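Local coordinates for protein 7beta-hydroxysteroid dehydrogenase (Collinsella aerofaciens, PDB 5FYD) that catalyses the NADPH-dependent reduction of the 7-oxo group of 7-oxo-lithocholate to yield ursodeoxycholate, as a homodimeric short-chain dehydrogenase/reductase, at residues A[43-48]-A[60-65]. Numbering follows the deposited sequence.
Sequences EKLNVL and TKVVRA
V62 points its isopropyl group at the helix, where the consecutive residues L45 and N46 meet it from two directions. Its CG1 methyl lies anti to the backbone N (chi1 166°) and is shared between them: L45 CB packs on V62 CG1 at 3.7 Å, and N46 OD1 is 3.6 Å from that same methyl. The N46 side chain crosses that of V62 at about a right angle, and its amide oxygen rests between the two methyls of the valine, with N46 OD1 also 3.6 Å from V62 CG2, so that this part of the contact is van der Waals packing of a polar atom on methyls. L45 reaches on past V62 to the strand backbone. With CG anti to the carbonyl carbon (chi1 -71°) and CD1 extended from it (chi2 164°), the leucine brings CD1 to 3.7 Å from V63 O while keeping it 4.0 Å from V62 CG1. Helix 42-56 is the crossover of a Rossmann-type beta-alpha-beta unit; its 43-48 portion runs antiparallel to strand 60-64, an outermost strand of the parallel sheet, the two segment axes coming within 8.6 Å. No hydrogen bond links the two segments. M37 of the adjoining strand 34-39 touches both L45 and V62, continuing the apolar layer under the helix. L45 also packs against T17, an NADP(+)-binding residue, whereas V63 turns its side chain to the other face of the sheet, against T75 and A79 of helix 72-80.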
ATOM      1  N   GLU A  43       3.495  -0.643  20.260  1.00 26.03           N
ATOM      2  CA  GLU A  43       3.738  -2.081  20.342  1.00 28.14           C
ATOM      3  C   GLU A  43       4.831  -2.534  19.358  1.00 25.14           C
ATOM      4  O   GLU A  43       5.746  -3.265  19.726  1.00 24.75           O
ATOM      5  CB  GLU A  43       2.418  -2.862  20.164  1.00 30.30           C
ATOM      6  CG  GLU A  43       1.798  -2.868  18.761  1.00 35.53           C
ATOM      7  CD  GLU A  43       1.421  -1.492  18.184  1.00 38.10           C
ATOM      8  OE1 GLU A  43       0.956  -0.581  18.932  1.00 40.02           O
ATOM      9  OE2 GLU A  43       1.576  -1.327  16.957  1.00 39.50           O
ATOM     10  N   LYS A  44       4.758  -2.039  18.129  1.00 23.66           N
ATOM     11  CA  LYS A  44       5.704  -2.406  17.096  1.00 24.22           C
ATOM     12  C   LYS A  44       7.092  -1.861  17.442  1.00 22.91           C
ATOM     13  O   LYS A  44       8.098  -2.569  17.308  1.00 22.98           O
ATOM     14  CB  LYS A  44       5.207  -1.870  15.769  1.00 25.66           C
ATOM     15  CG  LYS A  44       5.849  -2.484  14.562  1.00 29.01           C
ATOM     16  CD  LYS A  44       5.161  -1.983  13.300  1.00 30.64           C
ATOM     17  CE  LYS A  44       5.894  -2.437  12.049  1.00 32.70           C
ATOM     18  NZ  LYS A  44       5.199  -2.012  10.797  1.00 34.45           N
ATOM     19  N   LEU A  45       7.129  -0.612  17.918  1.00 20.36           N
ATOM     20  CA  LEU A  45       8.381   0.007  18.400  1.00 19.60           C
ATOM     21  C   LEU A  45       9.008  -0.811  19.539  1.00 18.90           C
ATOM     22  O   LEU A  45      10.212  -1.007  19.570  1.00 18.01           O
ATOM     23  CB  LEU A  45       8.112   1.424  18.886  1.00 19.82           C
ATOM     24  CG  LEU A  45       7.789   2.533  17.877  1.00 20.76           C
ATOM     25  CD1 LEU A  45       7.181   3.718  18.606  1.00 20.41           C
ATOM     26  CD2 LEU A  45       9.052   2.965  17.149  1.00 20.98           C
ATOM     27  N   ASN A  46       8.183  -1.258  20.481  1.00 19.12           N
ATOM     28  CA  ASN A  46       8.680  -2.092  21.580  1.00 20.26           C
ATOM     29  C   ASN A  46       9.275  -3.401  21.094  1.00 18.79           C
ATOM     30  O   ASN A  46      10.289  -3.823  21.620  1.00 17.67           O
ATOM     31  CB  ASN A  46       7.579  -2.375  22.613  1.00 22.26           C
ATOM     32  CG  ASN A  46       7.249  -1.166  23.460  1.00 24.55           C
ATOM     33  OD1 ASN A  46       8.115  -0.344  23.750  1.00 26.19           O
ATOM     34  ND2 ASN A  46       5.997  -1.070  23.894  1.00 27.44           N
ATOM     35  N   VAL A  47       8.657  -4.036  20.108  1.00 18.69           N
ATOM     36  CA  VAL A  47       9.197  -5.266  19.542  1.00 19.16           C
ATOM     37  C   VAL A  47      10.558  -4.966  18.896  1.00 18.21           C
ATOM     38  O   VAL A  47      11.541  -5.637  19.187  1.00 16.42           O
ATOM     39  CB  VAL A  47       8.221  -5.925  18.547  1.00 19.83           C
ATOM     40  CG1 VAL A  47       8.900  -7.052  17.776  1.00 20.70           C
ATOM     41  CG2 VAL A  47       6.983  -6.448  19.286  1.00 20.89           C
ATOM     42  N   LEU A  48      10.599  -3.931  18.057  1.00 17.14           N
ATOM     43  CA  LEU A  48      11.830  -3.528  17.394  1.00 17.75           C
ATOM     44  C   LEU A  48      12.936  -3.172  18.397  1.00 16.17           C
ATOM     45  O   LEU A  48      14.091  -3.550  18.218  1.00 15.77           O
ATOM     46  CB  LEU A  48      11.571  -2.329  16.480  1.00 19.57           C
ATOM     47  CG  LEU A  48      12.773  -1.772  15.691  1.00 21.10           C
ATOM     48  CD1 LEU A  48      13.394  -2.829  14.800  1.00 22.15           C
ATOM     49  CD2 LEU A  48      12.304  -0.579  14.863  1.00 22.59           C
ATOM     50  N   THR A  60      18.114   1.339  24.212  1.00 13.62           N
ATOM     51  CA  THR A  60      17.016   1.858  23.421  1.00 13.50           C
ATOM     52  C   THR A  60      16.088   2.714  24.277  1.00 14.42           C
ATOM     53  O   THR A  60      16.069   2.595  25.498  1.00 14.72           O
ATOM     54  CB  THR A  60      16.193   0.737  22.748  1.00 13.94           C
ATOM     55  OG1 THR A  60      15.605  -0.112  23.751  1.00 14.43           O
ATOM     56  CG2 THR A  60      17.066  -0.062  21.770  1.00 14.00           C
ATOM     57  N   LYS A  61      15.386   3.634  23.627  1.00 15.05           N
ATOM     58  CA  LYS A  61      14.302   4.380  24.239  1.00 16.22           C
ATOM     59  C   LYS A  61      13.191   4.471  23.223  1.00 16.52           C
ATOM     60  O   LYS A  61      13.435   4.855  22.081  1.00 15.97           O
ATOM     61  CB  LYS A  61      14.787   5.777  24.595  1.00 19.69           C
ATOM     62  CG  LYS A  61      13.871   6.544  25.532  1.00 23.86           C
ATOM     63  CD  LYS A  61      14.507   7.869  25.934  1.00 27.53           C
ATOM     64  CE  LYS A  61      15.748   7.726  26.814  1.00 31.29           C
ATOM     65  NZ  LYS A  61      15.391   7.684  28.262  1.00 35.94           N
ATOM     66  N   VAL A  62      11.986   4.103  23.627  1.00 15.52           N
ATOM     67  CA  VAL A  62      10.833   4.097  22.726  1.00 16.01           C
ATOM     68  C   VAL A  62       9.983   5.292  23.085  1.00 15.16           C
ATOM     69  O   VAL A  62       9.670   5.484  24.270  1.00 15.68           O
ATOM     70  CB  VAL A  62      10.016   2.805  22.901  1.00 16.45           C
ATOM     71  CG1 VAL A  62       8.637   2.926  22.247  1.00 16.78           C
ATOM     72  CG2 VAL A  62      10.798   1.631  22.324  1.00 17.24           C
ATOM     73  N   VAL A  63       9.615   6.074  22.072  1.00 14.81           N
ATOM     74  CA  VAL A  63       8.784   7.255  22.257  1.00 14.87           C
ATOM     75  C   VAL A  63       7.574   7.112  21.324  1.00 15.00           C
ATOM     76  O   VAL A  63       7.717   7.067  20.103  1.00 13.83           O
ATOM     77  CB  VAL A  63       9.560   8.565  21.972  1.00 14.83           C
ATOM     78  CG1 VAL A  63       8.674   9.790  22.208  1.00 15.95           C
ATOM     79  CG2 VAL A  63      10.833   8.650  22.789  1.00 15.16           C
ATOM     80  N   ARG A  64       6.377   7.012  21.899  1.00 15.64           N
ATOM     81  CA  ARG A  64       5.175   7.015  21.107  1.00 18.04           C
ATOM     82  C   ARG A  64       4.803   8.462  20.817  1.00 17.35           C
ATOM     83  O   ARG A  64       4.609   9.249  21.742  1.00 16.00           O
ATOM     84  CB  ARG A  64       4.010   6.307  21.818  1.00 21.18           C
ATOM     85  CG  ARG A  64       2.888   6.010  20.833  1.00 26.22           C
ATOM     86  CD  ARG A  64       1.477   6.093  21.393  1.00 32.67           C
ATOM     87  NE  ARG A  64       0.541   6.273  20.261  1.00 39.26           N
ATOM     88  CZ  ARG A  64       0.126   7.448  19.756  1.00 40.88           C
ATOM     89  NH1 ARG A  64       0.498   8.619  20.283  1.00 42.07           N
ATOM     90  NH2 ARG A  64      -0.711   7.454  18.720  1.00 43.13           N
ATOM     91  N   ALA A  65       4.780   8.822  19.532  1.00 16.32           N
ATOM     92  CA  ALA A  65       4.290  10.123  19.096  1.00 16.12           C
ATOM     93  C   ALA A  65       3.703  10.017  17.704  1.00 15.49           C
ATOM     94  O   ALA A  65       4.207   9.262  16.858  1.00 16.53           O
ATOM     95  CB  ALA A  65       5.390  11.173  19.126  1.00 16.33           C
TER